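Local coordinates for cysteine desulfurase (Stenotrophomonas maltophilia, PDB 6WCI), which probably removes sulfur from L-cysteine with the help of pyridoxal 5'-phosphate, releasing L-alanine and passing the sulfur on to a carrier, at residues B[274-279]-B[284-289]; B[92-97]-B[289-294]; B[24-29]-B[322-327]; B[189-194]-B[199-204]; B[121-126]-B[154-159]. One frame throughout, in Å; residues are numbered along the deposited sequence. Where two conformers were deposited one is given.

In the fold
Along the chain, contact 3 joins the N-terminal helix 26-30 to helix 318-336 and so encloses the other four. Contact 2 pins helix 81-101 to the loop before helix 300-316, and within its span come contact 5, contact 4 and contact 1 in that order. Contact 4 belongs to the central seven-stranded sheet, its centre about 11 Å from that of the chain. Contacts 1 and 2 touch and share A289, with centres about 15 Å apart. Contacts 1 and 5, about 24 Å apart between centres, both reach the second subunit, whereas contact 3 lies about 45 Å from contact 1 between centres, across the chain's centre. Dimer contacts and terminal packing are thus separate.

Contact 1 (B[274-279]-B[284-289]); sequences EMIKEV and TVFNDA
V285 meets E278 across a short antiparallel hairpin, using both its backbone N and O. V285 N donates to E278 O at 2.8 Å, while V285 O accepts from E278 N at 3.1 Å and also faces K277 N, so closely that the separation is implausibly short and its length doubtful. With K277 and E278 both facing V285, a classic beta bulge absorbs the one-residue shift between the antiparallel pairs I276–F286 and E278–V285. Further on, N287 N bonds to M275 O at 2.9 Å from above the carbonyl plane, and N287 ND2 reaches E274 O at 2.7 Å along a bent path (134°). Asparagine suits this place because its amide adds a second donor. M275 curls alongside F286, setting CE 3.4 Å from F286 CD1 and the sulfur at the ring's edge, a Met-aromatic contact. A thioether bends easily into this shape, CG wedged between backbone N and carbonyl carbon (chi1 55°). T284 CG2 meets I276 CG2 at 3.6 Å, while T284 OG1 bonds to Q151 of the second subunit. E274 touches oxidised C384 of that subunit, probably the persulfide-forming cysteine. In sequence the hairpin falls between helices 260-265 and 300-316, and D288 and A289 lean on the former.

Contact 2 (B[92-97]-B[289-294]); sequences GARNTL and APHKFE
P290 puts its CG over one face of the R94 guanidinium, 3.4 Å from R94 NH1. The peptide bond before this proline is cis, a geometry proline tolerates better than other residues. H291 follows, and its NE2 comes within 3.4 Å of R94 NH2 at an angle too poor for a hydrogen bond, the imidazole and guanidinium planes being inclined at 67°. That nitrogen is instead bonded to E91, whose carboxylate also makes a salt bridge with R94 NE, so one acid positions both side chains. H291 and K292 form a short 3-10 turn in the loop leading from strand 285-286 to helix 300-316, while R94 reaches out from helix 81-101, CG anti to its own N (chi1 -174°) and the chain bent at chi3. The turn brings E294 round to face the arginine head-on. Here the guanidinium grips the carboxylate end-on with two nitrogens: R94 NH1 to E294 OE2 at 2.8 Å and almost straight (174°), R94 NH2 to E294 OE1 at 3.1 Å. Both oxygens use their syn lone pairs, and the two flat groups are nearly coplanar. Further bonds, from R94 NH1 to L108 O and from L110 N to E294 OE2, tie this buried ion pair to strand 108-111.

Contact 3 (B[24-29]-B[322-327]); sequences PDWDRV and EAREAE. With SO4 (sulfate ion), chain E.
R324 runs its aliphatic chain across one face of the W26 indole. CB begins over the benzene half, 3.4 Å from W26 CZ2. CG comes next, over the middle of the double ring and 3.8 Å above its plane. CD then sits squarely on the five-membered ring, 3.7 Å from the centroid and only 2° off the normal, a CH-pi contact over the face. A bend at chi2 (72°), after CG has left anti to the backbone N, lays this aliphatic chain along the ring. Such a long, flat-ended residue suits the place because methylenes and charge can both use one aromatic face. The contact joins the short N-terminal helix 26-30 to helix 318-336 at the surface. W26 also packs on L316 of helix 300-316, and P24 CG lies against the indole's opposite face, toward the rim. Past CD, R324 NE is 3.8 Å from W26 CG and bonds to F404 O, which helps to fix the head group's rotation. The guanidinium lies flat, its plane 6° from that of the indole, but it has slid toward W26 CB: CZ is 3.7 Å from that carbon, and the cation-pi contact is off-centre. At the tip, R324 NH2 bonds to O2 of a sulfate at 2.9 Å and weakly to its O1. This anion, probably from the crystallisation liquor, also receives H408 N.

Contact 4 (B[189-194]-B[199-204]); sequences AVTHVS and TVNPVR
V193 and V200 form a single backbone bridge, their CA atoms 4.7 Å apart. Two bonds flank it: N201 N donates to H192 O at 2.9 Å, almost straight, and S194 N to T199 O at 3.1 Å. Between them V193 CA comes within 3.2 Å of T199 O, a CA-H...O contact. The two valine side chains run alongside each other in the same direction, with V193 CG2 4.1 Å from V200 CG2. N201 adds a third bond, from its side chain: ND2 reaches T191 O at 2.9 Å, tilted from the carbonyl plane. Asparagine fits because its short amide can act as an extra backbone-like donor at the end of strand 185-191. After it, P202 centres an inverse gamma turn and stands at the N-cap of helix 203-212. The first turn of that helix sets V203 against H192, whose ring takes V203 CG2 over one face, 3.9 Å from the centroid. V203 CG2 gets there by standing between its backbone N and carbonyl carbon. H192 ND1 is bonded to Y240 OH, which steadies the ring. This is the turn from strand to helix in a beta-alpha-beta crossover, strand 185-191 to helix 203-212 to strand 216-220, in the central sheet of the fold type I PLP enzymes.

Contact 5 (B[121-126]-B[154-159]); sequences VAYSWA and AQRTGA
Y123 and R156 join the ends of helices 114-126 and 148-157 through one hydrogen bond. Two residues before the tyrosine, V121 O accepts from both W125 N (2.9 Å) and A126 N (3.1 Å), the sign of a wider pi-type turn at the helix end. Y123 carries the contact: its OH accepts R156 NH1 at 2.9 Å and 163°, close to the plane of the guanidinium, which is turned 65° from the phenol ring. The same R156 NH1 lies 3.4 Å from Y123 CZ, approaching the ring obliquely at its hydroxyl end. R156 spans the gap with its chain extended from CG to NE. The tyrosine hydroxyl suits this place because it can accept from the arginine and at the same time donate to F269 O of the second subunit. The phenol ring also stacks on F269 of its own chain, and S124, next along, bonds through OG to P267 O. Since R156 NH2 bonds to P268 O of the second subunit and R156 packs on P267 there, the pair forms part of the dimer interface, gripping the 267-269 loop of the partner in this homodimeric PLP enzyme.

Contact 1 (B[274-279]-B[284-289])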
# COMPACT_ATOMS: atom_id res chain seq x y z
N GLU B 274 -0.96 -14.37 -4.98
CA GLU B 274 -1.52 -13.62 -6.10
C GLU B 274 -0.53 -13.47 -7.25
O GLU B 274 -0.93 -13.55 -8.41
CB GLU B 274 -2.04 -12.25 -5.65
CG GLU B 274 -3.05 -12.32 -4.50
CD GLU B 274 -4.07 -13.44 -4.69
OE1 GLU B 274 -4.11 -14.36 -3.84
OE2 GLU B 274 -4.81 -13.41 -5.69
N MET B 275 0.76 -13.28 -6.96
CA MET B 275 1.73 -13.16 -8.05
C MET B 275 2.30 -14.50 -8.49
O MET B 275 3.02 -14.56 -9.49
CB MET B 275 2.87 -12.20 -7.68
CG MET B 275 3.62 -12.54 -6.39
SD MET B 275 4.88 -13.82 -6.56
CE MET B 275 6.12 -12.93 -7.52
N ILE B 276 1.99 -15.58 -7.78
CA ILE B 276 2.45 -16.90 -8.15
C ILE B 276 1.33 -17.59 -8.92
O ILE B 276 0.16 -17.20 -8.87
CB ILE B 276 2.86 -17.75 -6.92
CG1 ILE B 276 1.72 -17.80 -5.90
CG2 ILE B 276 4.12 -17.19 -6.29
CD1 ILE B 276 0.73 -18.92 -6.11
N LYS B 277 1.70 -18.63 -9.64
CA LYS B 277 0.72 -19.53 -10.23
C LYS B 277 0.71 -20.88 -9.53
O LYS B 277 -0.37 -21.43 -9.27
CB LYS B 277 1.04 -19.70 -11.72
CG LYS B 277 0.05 -20.52 -12.54
CD LYS B 277 0.45 -20.52 -14.02
CE LYS B 277 0.67 -19.09 -14.54
NZ LYS B 277 0.95 -19.04 -16.00
N GLU B 278 1.89 -21.42 -9.21
CA GLU B 278 2.05 -22.68 -8.49
C GLU B 278 3.24 -22.51 -7.57
O GLU B 278 4.30 -22.04 -8.00
CB GLU B 278 2.31 -23.85 -9.46
CG GLU B 278 1.25 -24.06 -10.52
CD GLU B 278 -0.02 -24.68 -9.96
OE1 GLU B 278 0.01 -25.21 -8.83
OE2 GLU B 278 -1.06 -24.63 -10.66
N VAL B 279 3.08 -22.89 -6.30
CA VAL B 279 4.17 -22.83 -5.33
C VAL B 279 4.51 -24.24 -4.89
O VAL B 279 3.63 -24.99 -4.44
CB VAL B 279 3.81 -21.96 -4.11
CG1 VAL B 279 4.89 -22.11 -3.05
CG2 VAL B 279 3.67 -20.51 -4.52
N THR B 284 8.74 -22.70 -7.95
CA THR B 284 7.53 -21.90 -8.05
C THR B 284 7.39 -21.34 -9.46
O THR B 284 8.39 -21.01 -10.10
CB THR B 284 7.55 -20.78 -7.01
OG1 THR B 284 7.42 -21.36 -5.70
CG2 THR B 284 6.44 -19.77 -7.23
N VAL B 285 6.15 -21.26 -9.94
CA VAL B 285 5.81 -20.71 -11.24
C VAL B 285 4.99 -19.43 -11.02
O VAL B 285 3.99 -19.44 -10.29
CB VAL B 285 5.02 -21.72 -12.08
CG1 VAL B 285 4.68 -21.12 -13.44
CG2 VAL B 285 5.81 -23.03 -12.26
N PHE B 286 5.41 -18.34 -11.65
CA PHE B 286 4.79 -17.05 -11.39
C PHE B 286 3.71 -16.73 -12.42
O PHE B 286 3.75 -17.19 -13.56
CB PHE B 286 5.85 -15.93 -11.40
CG PHE B 286 6.96 -16.15 -10.42
CD1 PHE B 286 6.77 -15.91 -9.07
CD2 PHE B 286 8.20 -16.61 -10.85
CE1 PHE B 286 7.79 -16.11 -8.16
CE2 PHE B 286 9.23 -16.81 -9.95
CZ PHE B 286 9.02 -16.56 -8.60
N ASN B 287 2.75 -15.90 -12.00
CA ASN B 287 1.76 -15.36 -12.91
C ASN B 287 2.43 -14.45 -13.93
O ASN B 287 3.60 -14.08 -13.79
CB ASN B 287 0.72 -14.52 -12.16
CG ASN B 287 -0.51 -15.30 -11.80
OD1 ASN B 287 -0.86 -16.28 -12.47
ND2 ASN B 287 -1.19 -14.87 -10.74
N ASP B 288 1.68 -14.09 -14.97
CA ASP B 288 2.07 -13.06 -15.92
C ASP B 288 1.74 -11.67 -15.38
O ASP B 288 1.00 -11.52 -14.40
CB ASP B 288 1.36 -13.25 -17.26
CG ASP B 288 1.83 -14.47 -18.00
OD1 ASP B 288 3.00 -14.87 -17.80
OD2 ASP B 288 1.04 -15.02 -18.79
N ALA B 289 2.26 -10.65 -16.05
CA ALA B 289 1.88 -9.29 -15.74
C ALA B 289 0.40 -9.10 -16.04
O ALA B 289 -0.14 -9.70 -16.97
CB ALA B 289 2.72 -8.31 -16.57
O HOH W 1 4.22 -18.07 -16.06

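Contact 2 (B[92-97]-B[289-294])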
# COMPACT_ATOMS: atom_id res chain seq x y z
N GLY B 92 -12.51 -3.83 -12.25
CA GLY B 92 -13.16 -2.73 -12.95
C GLY B 92 -12.41 -1.42 -12.79
O GLY B 92 -12.34 -0.61 -13.71
N ALA B 93 -11.82 -1.21 -11.61
CA ALA B 93 -11.08 0.02 -11.35
C ALA B 93 -9.80 0.07 -12.18
O ALA B 93 -9.39 1.14 -12.63
CB ALA B 93 -10.75 0.13 -9.87
N ARG B 94 -9.14 -1.08 -12.35
CA ARG B 94 -7.98 -1.15 -13.22
C ARG B 94 -8.34 -0.79 -14.66
O ARG B 94 -7.56 -0.14 -15.36
CB ARG B 94 -7.34 -2.55 -13.15
CG ARG B 94 -6.02 -2.65 -13.93
CD ARG B 94 -5.67 -4.08 -14.37
NE ARG B 94 -5.73 -5.02 -13.26
CZ ARG B 94 -4.73 -5.24 -12.41
NH1 ARG B 94 -3.58 -4.59 -12.53
NH2 ARG B 94 -4.88 -6.12 -11.42
N ASN B 95 -9.52 -1.22 -15.12
CA ASN B 95 -9.91 -0.91 -16.50
C ASN B 95 -10.25 0.56 -16.67
O ASN B 95 -9.98 1.15 -17.72
CB ASN B 95 -11.10 -1.78 -16.92
CG ASN B 95 -10.80 -3.27 -16.84
OD1 ASN B 95 -9.64 -3.67 -16.79
ND2 ASN B 95 -11.85 -4.09 -16.83
N THR B 96 -10.86 1.16 -15.64
CA THR B 96 -11.19 2.58 -15.70
C THR B 96 -9.94 3.43 -15.67
O THR B 96 -9.86 4.45 -16.36
CB THR B 96 -12.11 2.95 -14.54
OG1 THR B 96 -13.31 2.19 -14.62
CG2 THR B 96 -12.44 4.44 -14.60
N LEU B 97 -8.97 3.06 -14.83
CA LEU B 97 -7.71 3.80 -14.81
C LEU B 97 -6.99 3.65 -16.14
O LEU B 97 -6.44 4.63 -16.67
CB LEU B 97 -6.84 3.31 -13.65
CG LEU B 97 -5.63 4.16 -13.26
CD1 LEU B 97 -6.03 5.63 -13.02
CD2 LEU B 97 -4.95 3.57 -12.04
N ALA B 289 2.26 -10.65 -16.05
CA ALA B 289 1.88 -9.29 -15.74
C ALA B 289 0.40 -9.10 -16.04
O ALA B 289 -0.14 -9.70 -16.97
CB ALA B 289 2.72 -8.31 -16.57
N PRO B 290 -0.29 -8.23 -15.28
CA PRO B 290 0.30 -7.40 -14.23
C PRO B 290 0.39 -8.05 -12.84
O PRO B 290 1.14 -7.56 -12.00
CB PRO B 290 -0.66 -6.20 -14.18
CG PRO B 290 -2.00 -6.79 -14.52
CD PRO B 290 -1.69 -7.87 -15.56
N HIS B 291 -0.39 -9.12 -12.60
CA HIS B 291 -0.44 -9.71 -11.26
C HIS B 291 0.92 -10.24 -10.81
O HIS B 291 1.16 -10.33 -9.60
CB HIS B 291 -1.48 -10.83 -11.21
CG HIS B 291 -2.88 -10.34 -11.37
ND1 HIS B 291 -3.56 -10.38 -12.56
CD2 HIS B 291 -3.72 -9.76 -10.47
CE1 HIS B 291 -4.76 -9.86 -12.40
NE2 HIS B 291 -4.88 -9.48 -11.14
N LYS B 292 1.79 -10.59 -11.76
CA LYS B 292 3.19 -10.89 -11.52
C LYS B 292 3.84 -9.91 -10.54
O LYS B 292 4.72 -10.29 -9.76
CB LYS B 292 3.93 -10.88 -12.86
CG LYS B 292 5.42 -11.18 -12.82
CD LYS B 292 5.98 -11.12 -14.24
CE LYS B 292 7.48 -11.33 -14.27
NZ LYS B 292 7.97 -11.29 -15.67
N PHE B 293 3.41 -8.64 -10.58
CA PHE B 293 4.03 -7.58 -9.80
C PHE B 293 3.11 -7.06 -8.69
O PHE B 293 3.44 -6.04 -8.06
CB PHE B 293 4.48 -6.42 -10.71
CG PHE B 293 5.52 -6.84 -11.73
CD1 PHE B 293 6.83 -7.09 -11.34
CD2 PHE B 293 5.18 -7.00 -13.06
CE1 PHE B 293 7.80 -7.50 -12.28
CE2 PHE B 293 6.13 -7.39 -14.01
CZ PHE B 293 7.45 -7.65 -13.62
N GLU B 294 2.01 -7.75 -8.39
CA GLU B 294 1.06 -7.39 -7.34
C GLU B 294 0.97 -8.56 -6.35
O GLU B 294 0.14 -9.46 -6.51
CB GLU B 294 -0.33 -7.05 -7.94
CG GLU B 294 -0.32 -5.81 -8.87
CD GLU B 294 -1.47 -5.80 -9.87
OE1 GLU B 294 -2.31 -6.73 -9.84
OE2 GLU B 294 -1.53 -4.87 -10.71

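Contact 3 (B[24-29]-B[322-327])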
# COMPACT_ATOMS: atom_id res chain seq x y z
N PRO B 24 -17.95 22.51 -18.43
CA PRO B 24 -18.64 22.11 -17.20
C PRO B 24 -18.99 23.29 -16.30
O PRO B 24 -18.31 24.32 -16.31
CB PRO B 24 -17.63 21.17 -16.52
CG PRO B 24 -16.34 21.29 -17.33
CD PRO B 24 -16.49 22.44 -18.27
N ASP B 25 -20.06 23.14 -15.52
CA ASP B 25 -20.45 24.13 -14.52
C ASP B 25 -19.52 23.97 -13.32
O ASP B 25 -19.69 23.07 -12.50
CB ASP B 25 -21.91 23.92 -14.12
CG ASP B 25 -22.36 24.86 -13.00
OD1 ASP B 25 -21.62 25.80 -12.63
OD2 ASP B 25 -23.48 24.65 -12.49
N TRP B 26 -18.54 24.87 -13.20
CA TRP B 26 -17.48 24.67 -12.22
C TRP B 26 -17.96 24.92 -10.79
O TRP B 26 -17.43 24.32 -9.85
CB TRP B 26 -16.28 25.56 -12.55
CG TRP B 26 -15.55 25.10 -13.77
CD1 TRP B 26 -15.47 25.74 -14.98
CD2 TRP B 26 -14.82 23.88 -13.91
NE1 TRP B 26 -14.72 24.99 -15.85
CE2 TRP B 26 -14.31 23.85 -15.23
CE3 TRP B 26 -14.54 22.80 -13.06
CZ2 TRP B 26 -13.53 22.79 -15.71
CZ3 TRP B 26 -13.76 21.75 -13.54
CH2 TRP B 26 -13.27 21.75 -14.84
N ASP B 27 -18.96 25.79 -10.61
CA ASP B 27 -19.55 25.98 -9.28
C ASP B 27 -20.20 24.70 -8.79
O ASP B 27 -20.08 24.34 -7.61
CB ASP B 27 -20.56 27.12 -9.32
CG ASP B 27 -19.91 28.45 -9.62
OD1 ASP B 27 -19.03 28.86 -8.83
OD2 ASP B 27 -20.25 29.08 -10.65
N ARG B 28 -20.91 24.00 -9.68
CA ARG B 28 -21.52 22.74 -9.30
C ARG B 28 -20.47 21.66 -9.06
O ARG B 28 -20.67 20.79 -8.20
CB ARG B 28 -22.52 22.30 -10.37
CG ARG B 28 -23.04 20.88 -10.21
CD ARG B 28 -24.01 20.77 -9.04
NE ARG B 28 -24.37 19.37 -8.80
CZ ARG B 28 -23.61 18.52 -8.14
NH1 ARG B 28 -22.44 18.92 -7.66
NH2 ARG B 28 -24.00 17.27 -7.97
N VAL B 29 -19.35 21.71 -9.79
CA VAL B 29 -18.29 20.71 -9.60
C VAL B 29 -17.68 20.83 -8.21
O VAL B 29 -17.49 19.82 -7.51
CB VAL B 29 -17.22 20.84 -10.70
CG1 VAL B 29 -16.06 19.87 -10.43
CG2 VAL B 29 -17.81 20.58 -12.08
N GLU B 322 -7.66 21.02 -17.53
CA GLU B 322 -6.45 21.76 -17.88
C GLU B 322 -6.77 23.20 -18.23
O GLU B 322 -6.06 24.13 -17.81
CB GLU B 322 -5.75 21.06 -19.04
CG GLU B 322 -4.66 21.89 -19.69
CD GLU B 322 -3.98 21.16 -20.83
OE1 GLU B 322 -4.47 20.07 -21.22
OE2 GLU B 322 -2.96 21.66 -21.34
N ALA B 323 -7.86 23.42 -18.98
CA ALA B 323 -8.25 24.78 -19.33
C ALA B 323 -8.68 25.57 -18.10
O ALA B 323 -8.34 26.74 -17.96
CB ALA B 323 -9.36 24.75 -20.38
N ARG B 324 -9.41 24.92 -17.19
CA ARG B 324 -9.86 25.60 -15.98
C ARG B 324 -8.68 26.02 -15.12
O ARG B 324 -8.60 27.17 -14.66
CB ARG B 324 -10.80 24.69 -15.20
CG ARG B 324 -11.03 25.09 -13.76
CD ARG B 324 -11.89 26.34 -13.67
NE ARG B 324 -12.39 26.53 -12.31
CZ ARG B 324 -13.17 27.55 -11.95
NH1 ARG B 324 -13.50 28.47 -12.84
NH2 ARG B 324 -13.60 27.66 -10.69
N GLU B 325 -7.75 25.10 -14.86
CA GLU B 325 -6.65 25.43 -13.97
C GLU B 325 -5.66 26.40 -14.63
O GLU B 325 -4.94 27.11 -13.92
CB GLU B 325 -5.97 24.15 -13.50
CG GLU B 325 -6.90 23.26 -12.66
CD GLU B 325 -6.28 21.93 -12.27
OE1 GLU B 325 -6.90 21.20 -11.44
OE2 GLU B 325 -5.19 21.60 -12.79
N ALA B 326 -5.63 26.46 -15.97
CA ALA B 326 -4.82 27.48 -16.64
C ALA B 326 -5.41 28.88 -16.43
O ALA B 326 -4.67 29.84 -16.24
CB ALA B 326 -4.71 27.16 -18.12
N GLU B 327 -6.74 29.00 -16.46
CA GLU B 327 -7.36 30.27 -16.10
C GLU B 327 -7.04 30.64 -14.65
O GLU B 327 -6.59 31.75 -14.36
CB GLU B 327 -8.87 30.20 -16.32
CG GLU B 327 -9.62 31.50 -16.03
CD GLU B 327 -11.12 31.34 -16.19
OE1 GLU B 327 -11.58 30.26 -16.62
OE2 GLU B 327 -11.86 32.31 -15.90
S SO4 E . -15.19 30.91 -10.15
O1 SO4 E . -16.03 29.81 -9.68
O2 SO4 E . -13.78 30.52 -10.04
O3 SO4 E . -15.40 32.10 -9.32
O4 SO4 E . -15.52 31.16 -11.55

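Contact 4 (B[189-194]-B[199-204])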
# COMPACT_ATOMS: atom_id res chain seq x y z
N ALA B 189 15.64 9.46 -15.92
CA ALA B 189 14.55 9.73 -14.99
C ALA B 189 14.11 11.18 -15.18
O ALA B 189 14.83 12.11 -14.79
CB ALA B 189 14.96 9.47 -13.54
N VAL B 190 12.94 11.37 -15.78
CA VAL B 190 12.47 12.69 -16.16
C VAL B 190 11.02 12.85 -15.73
O VAL B 190 10.18 11.99 -16.00
CB VAL B 190 12.62 12.93 -17.68
CG1 VAL B 190 12.01 11.76 -18.48
CG2 VAL B 190 12.01 14.26 -18.09
N THR B 191 10.72 13.96 -15.05
CA THR B 191 9.36 14.20 -14.61
C THR B 191 8.52 14.77 -15.75
O THR B 191 9.01 15.47 -16.64
CB THR B 191 9.32 15.16 -13.42
OG1 THR B 191 7.99 15.22 -12.92
CG2 THR B 191 9.76 16.56 -13.82
N HIS B 192 7.23 14.43 -15.72
CA HIS B 192 6.31 15.01 -16.69
C HIS B 192 5.94 16.42 -16.27
O HIS B 192 5.99 17.36 -17.07
CB HIS B 192 5.07 14.13 -16.84
CG HIS B 192 4.21 14.48 -18.01
ND1 HIS B 192 3.15 13.70 -18.41
CD2 HIS B 192 4.25 15.53 -18.87
CE1 HIS B 192 2.58 14.25 -19.47
NE2 HIS B 192 3.22 15.36 -19.76
N VAL B 193 5.62 16.59 -14.99
CA VAL B 193 5.29 17.89 -14.42
C VAL B 193 5.99 18.03 -13.07
O VAL B 193 5.89 17.14 -12.22
CB VAL B 193 3.77 18.08 -14.26
CG1 VAL B 193 3.47 19.44 -13.65
CG2 VAL B 193 3.09 17.95 -15.61
N SER B 194 6.70 19.13 -12.88
CA SER B 194 7.45 19.38 -11.66
C SER B 194 6.52 19.82 -10.54
O SER B 194 5.70 20.73 -10.73
CB SER B 194 8.52 20.45 -11.92
OG SER B 194 8.96 21.07 -10.72
N THR B 199 6.58 23.15 -14.16
CA THR B 199 6.97 23.01 -15.55
C THR B 199 6.38 21.74 -16.16
O THR B 199 6.36 20.68 -15.53
CB THR B 199 8.51 22.97 -15.67
OG1 THR B 199 9.06 24.23 -15.25
CG2 THR B 199 8.93 22.70 -17.10
N VAL B 200 5.87 21.86 -17.38
CA VAL B 200 5.46 20.72 -18.17
C VAL B 200 6.58 20.40 -19.15
O VAL B 200 6.93 21.23 -19.99
CB VAL B 200 4.14 21.00 -18.92
CG1 VAL B 200 3.79 19.80 -19.80
CG2 VAL B 200 3.00 21.33 -17.93
N ASN B 201 7.16 19.19 -19.03
CA ASN B 201 8.26 18.88 -19.91
C ASN B 201 7.76 18.23 -21.20
O ASN B 201 6.74 17.54 -21.19
CB ASN B 201 9.25 17.94 -19.22
CG ASN B 201 10.11 18.65 -18.19
OD1 ASN B 201 10.38 19.86 -18.30
ND2 ASN B 201 10.53 17.91 -17.16
N PRO B 202 8.44 18.45 -22.32
CA PRO B 202 8.06 17.75 -23.56
C PRO B 202 8.47 16.29 -23.54
O PRO B 202 9.41 15.89 -24.23
CB PRO B 202 8.80 18.54 -24.65
CG PRO B 202 9.97 19.16 -23.94
CD PRO B 202 9.52 19.43 -22.54
N VAL B 203 7.75 15.47 -22.77
CA VAL B 203 8.17 14.09 -22.59
C VAL B 203 8.13 13.33 -23.91
O VAL B 203 8.97 12.45 -24.15
CB VAL B 203 7.32 13.41 -21.49
CG1 VAL B 203 7.63 14.02 -20.14
CG2 VAL B 203 5.85 13.53 -21.80
N ARG B 204 7.19 13.66 -24.79
CA ARG B 204 7.10 12.96 -26.07
C ARG B 204 8.37 13.17 -26.90
O ARG B 204 8.98 12.20 -27.37
CB ARG B 204 5.87 13.43 -26.84
CG ARG B 204 5.52 12.62 -28.07
CD ARG B 204 4.50 13.39 -28.91
NE ARG B 204 3.32 12.59 -29.21
CZ ARG B 204 3.07 12.04 -30.39
NH1 ARG B 204 3.91 12.20 -31.40
NH2 ARG B 204 1.96 11.32 -30.56

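Contact 5 (B[121-126]-B[154-159])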
# COMPACT_ATOMS: atom_id res chain seq x y z
N VAL B 121 10.60 -0.33 -10.87
CA VAL B 121 11.53 -0.17 -11.99
C VAL B 121 12.97 -0.31 -11.50
O VAL B 121 13.78 -1.02 -12.11
CB VAL B 121 11.31 1.19 -12.69
CG1 VAL B 121 12.21 1.30 -13.92
CG2 VAL B 121 9.83 1.36 -13.07
N ALA B 122 13.31 0.37 -10.40
CA ALA B 122 14.69 0.35 -9.92
C ALA B 122 15.14 -1.06 -9.57
O ALA B 122 16.24 -1.48 -9.94
CB ALA B 122 14.83 1.26 -8.70
N TYR B 123 14.29 -1.82 -8.88
CA TYR B 123 14.70 -3.14 -8.39
C TYR B 123 14.60 -4.21 -9.47
O TYR B 123 15.45 -5.11 -9.51
CB TYR B 123 13.85 -3.54 -7.19
CG TYR B 123 14.38 -3.05 -5.85
CD1 TYR B 123 14.07 -1.78 -5.37
CD2 TYR B 123 15.15 -3.89 -5.05
CE1 TYR B 123 14.54 -1.35 -4.14
CE2 TYR B 123 15.63 -3.46 -3.82
CZ TYR B 123 15.32 -2.19 -3.36
OH TYR B 123 15.79 -1.77 -2.13
N SER B 124 13.58 -4.17 -10.33
CA SER B 124 13.38 -5.27 -11.26
C SER B 124 13.84 -4.98 -12.69
O SER B 124 14.06 -5.93 -13.45
CB SER B 124 11.91 -5.70 -11.28
OG SER B 124 11.59 -6.42 -10.09
N TRP B 125 14.01 -3.72 -13.07
CA TRP B 125 14.62 -3.40 -14.36
C TRP B 125 16.11 -3.09 -14.21
O TRP B 125 16.95 -3.77 -14.80
CB TRP B 125 13.92 -2.23 -15.06
CG TRP B 125 14.64 -1.87 -16.32
CD1 TRP B 125 15.64 -0.94 -16.47
CD2 TRP B 125 14.46 -2.47 -17.60
NE1 TRP B 125 16.08 -0.92 -17.76
CE2 TRP B 125 15.37 -1.84 -18.49
CE3 TRP B 125 13.62 -3.46 -18.10
CZ2 TRP B 125 15.46 -2.18 -19.83
CZ3 TRP B 125 13.70 -3.80 -19.44
CH2 TRP B 125 14.62 -3.16 -20.29
N ALA B 126 16.44 -2.06 -13.43
CA ALA B 126 17.81 -1.53 -13.40
C ALA B 126 18.75 -2.42 -12.59
O ALA B 126 19.85 -2.73 -13.04
CB ALA B 126 17.82 -0.10 -12.86
N ALA B 154 22.73 2.71 -8.02
CA ALA B 154 24.14 3.02 -8.16
C ALA B 154 24.95 2.45 -7.00
O ALA B 154 26.07 1.96 -7.19
CB ALA B 154 24.32 4.54 -8.24
N GLN B 155 24.37 2.48 -5.79
CA GLN B 155 25.06 1.98 -4.61
C GLN B 155 25.33 0.48 -4.70
O GLN B 155 26.28 -0.02 -4.08
CB GLN B 155 24.24 2.28 -3.36
CG GLN B 155 24.89 1.86 -2.05
CD GLN B 155 26.03 2.77 -1.67
OE1 GLN B 155 25.81 3.85 -1.12
NE2 GLN B 155 27.25 2.35 -1.97
N ARG B 156 24.50 -0.26 -5.45
CA ARG B 156 24.63 -1.71 -5.50
C ARG B 156 25.10 -2.24 -6.85
O ARG B 156 25.38 -3.44 -6.94
CB ARG B 156 23.29 -2.36 -5.14
CG ARG B 156 22.76 -1.86 -3.81
CD ARG B 156 21.35 -2.36 -3.50
NE ARG B 156 20.87 -1.66 -2.32
CZ ARG B 156 19.60 -1.60 -1.92
NH1 ARG B 156 18.64 -2.23 -2.59
NH2 ARG B 156 19.30 -0.91 -0.83
N THR B 157 25.20 -1.39 -7.88
CA THR B 157 25.69 -1.81 -9.19
C THR B 157 26.98 -1.12 -9.62
O THR B 157 27.65 -1.62 -10.53
CB THR B 157 24.64 -1.54 -10.27
OG1 THR B 157 24.43 -0.13 -10.40
CG2 THR B 157 23.32 -2.21 -9.93
N GLY B 158 27.32 0.02 -9.04
CA GLY B 158 28.42 0.80 -9.56
C GLY B 158 28.06 1.70 -10.72
O GLY B 158 28.95 2.34 -11.28
N ALA B 159 26.79 1.74 -11.12
CA ALA B 159 26.37 2.76 -12.08
C ALA B 159 26.62 4.14 -11.49
O ALA B 159 26.68 4.32 -10.27
CB ALA B 159 24.90 2.60 -12.45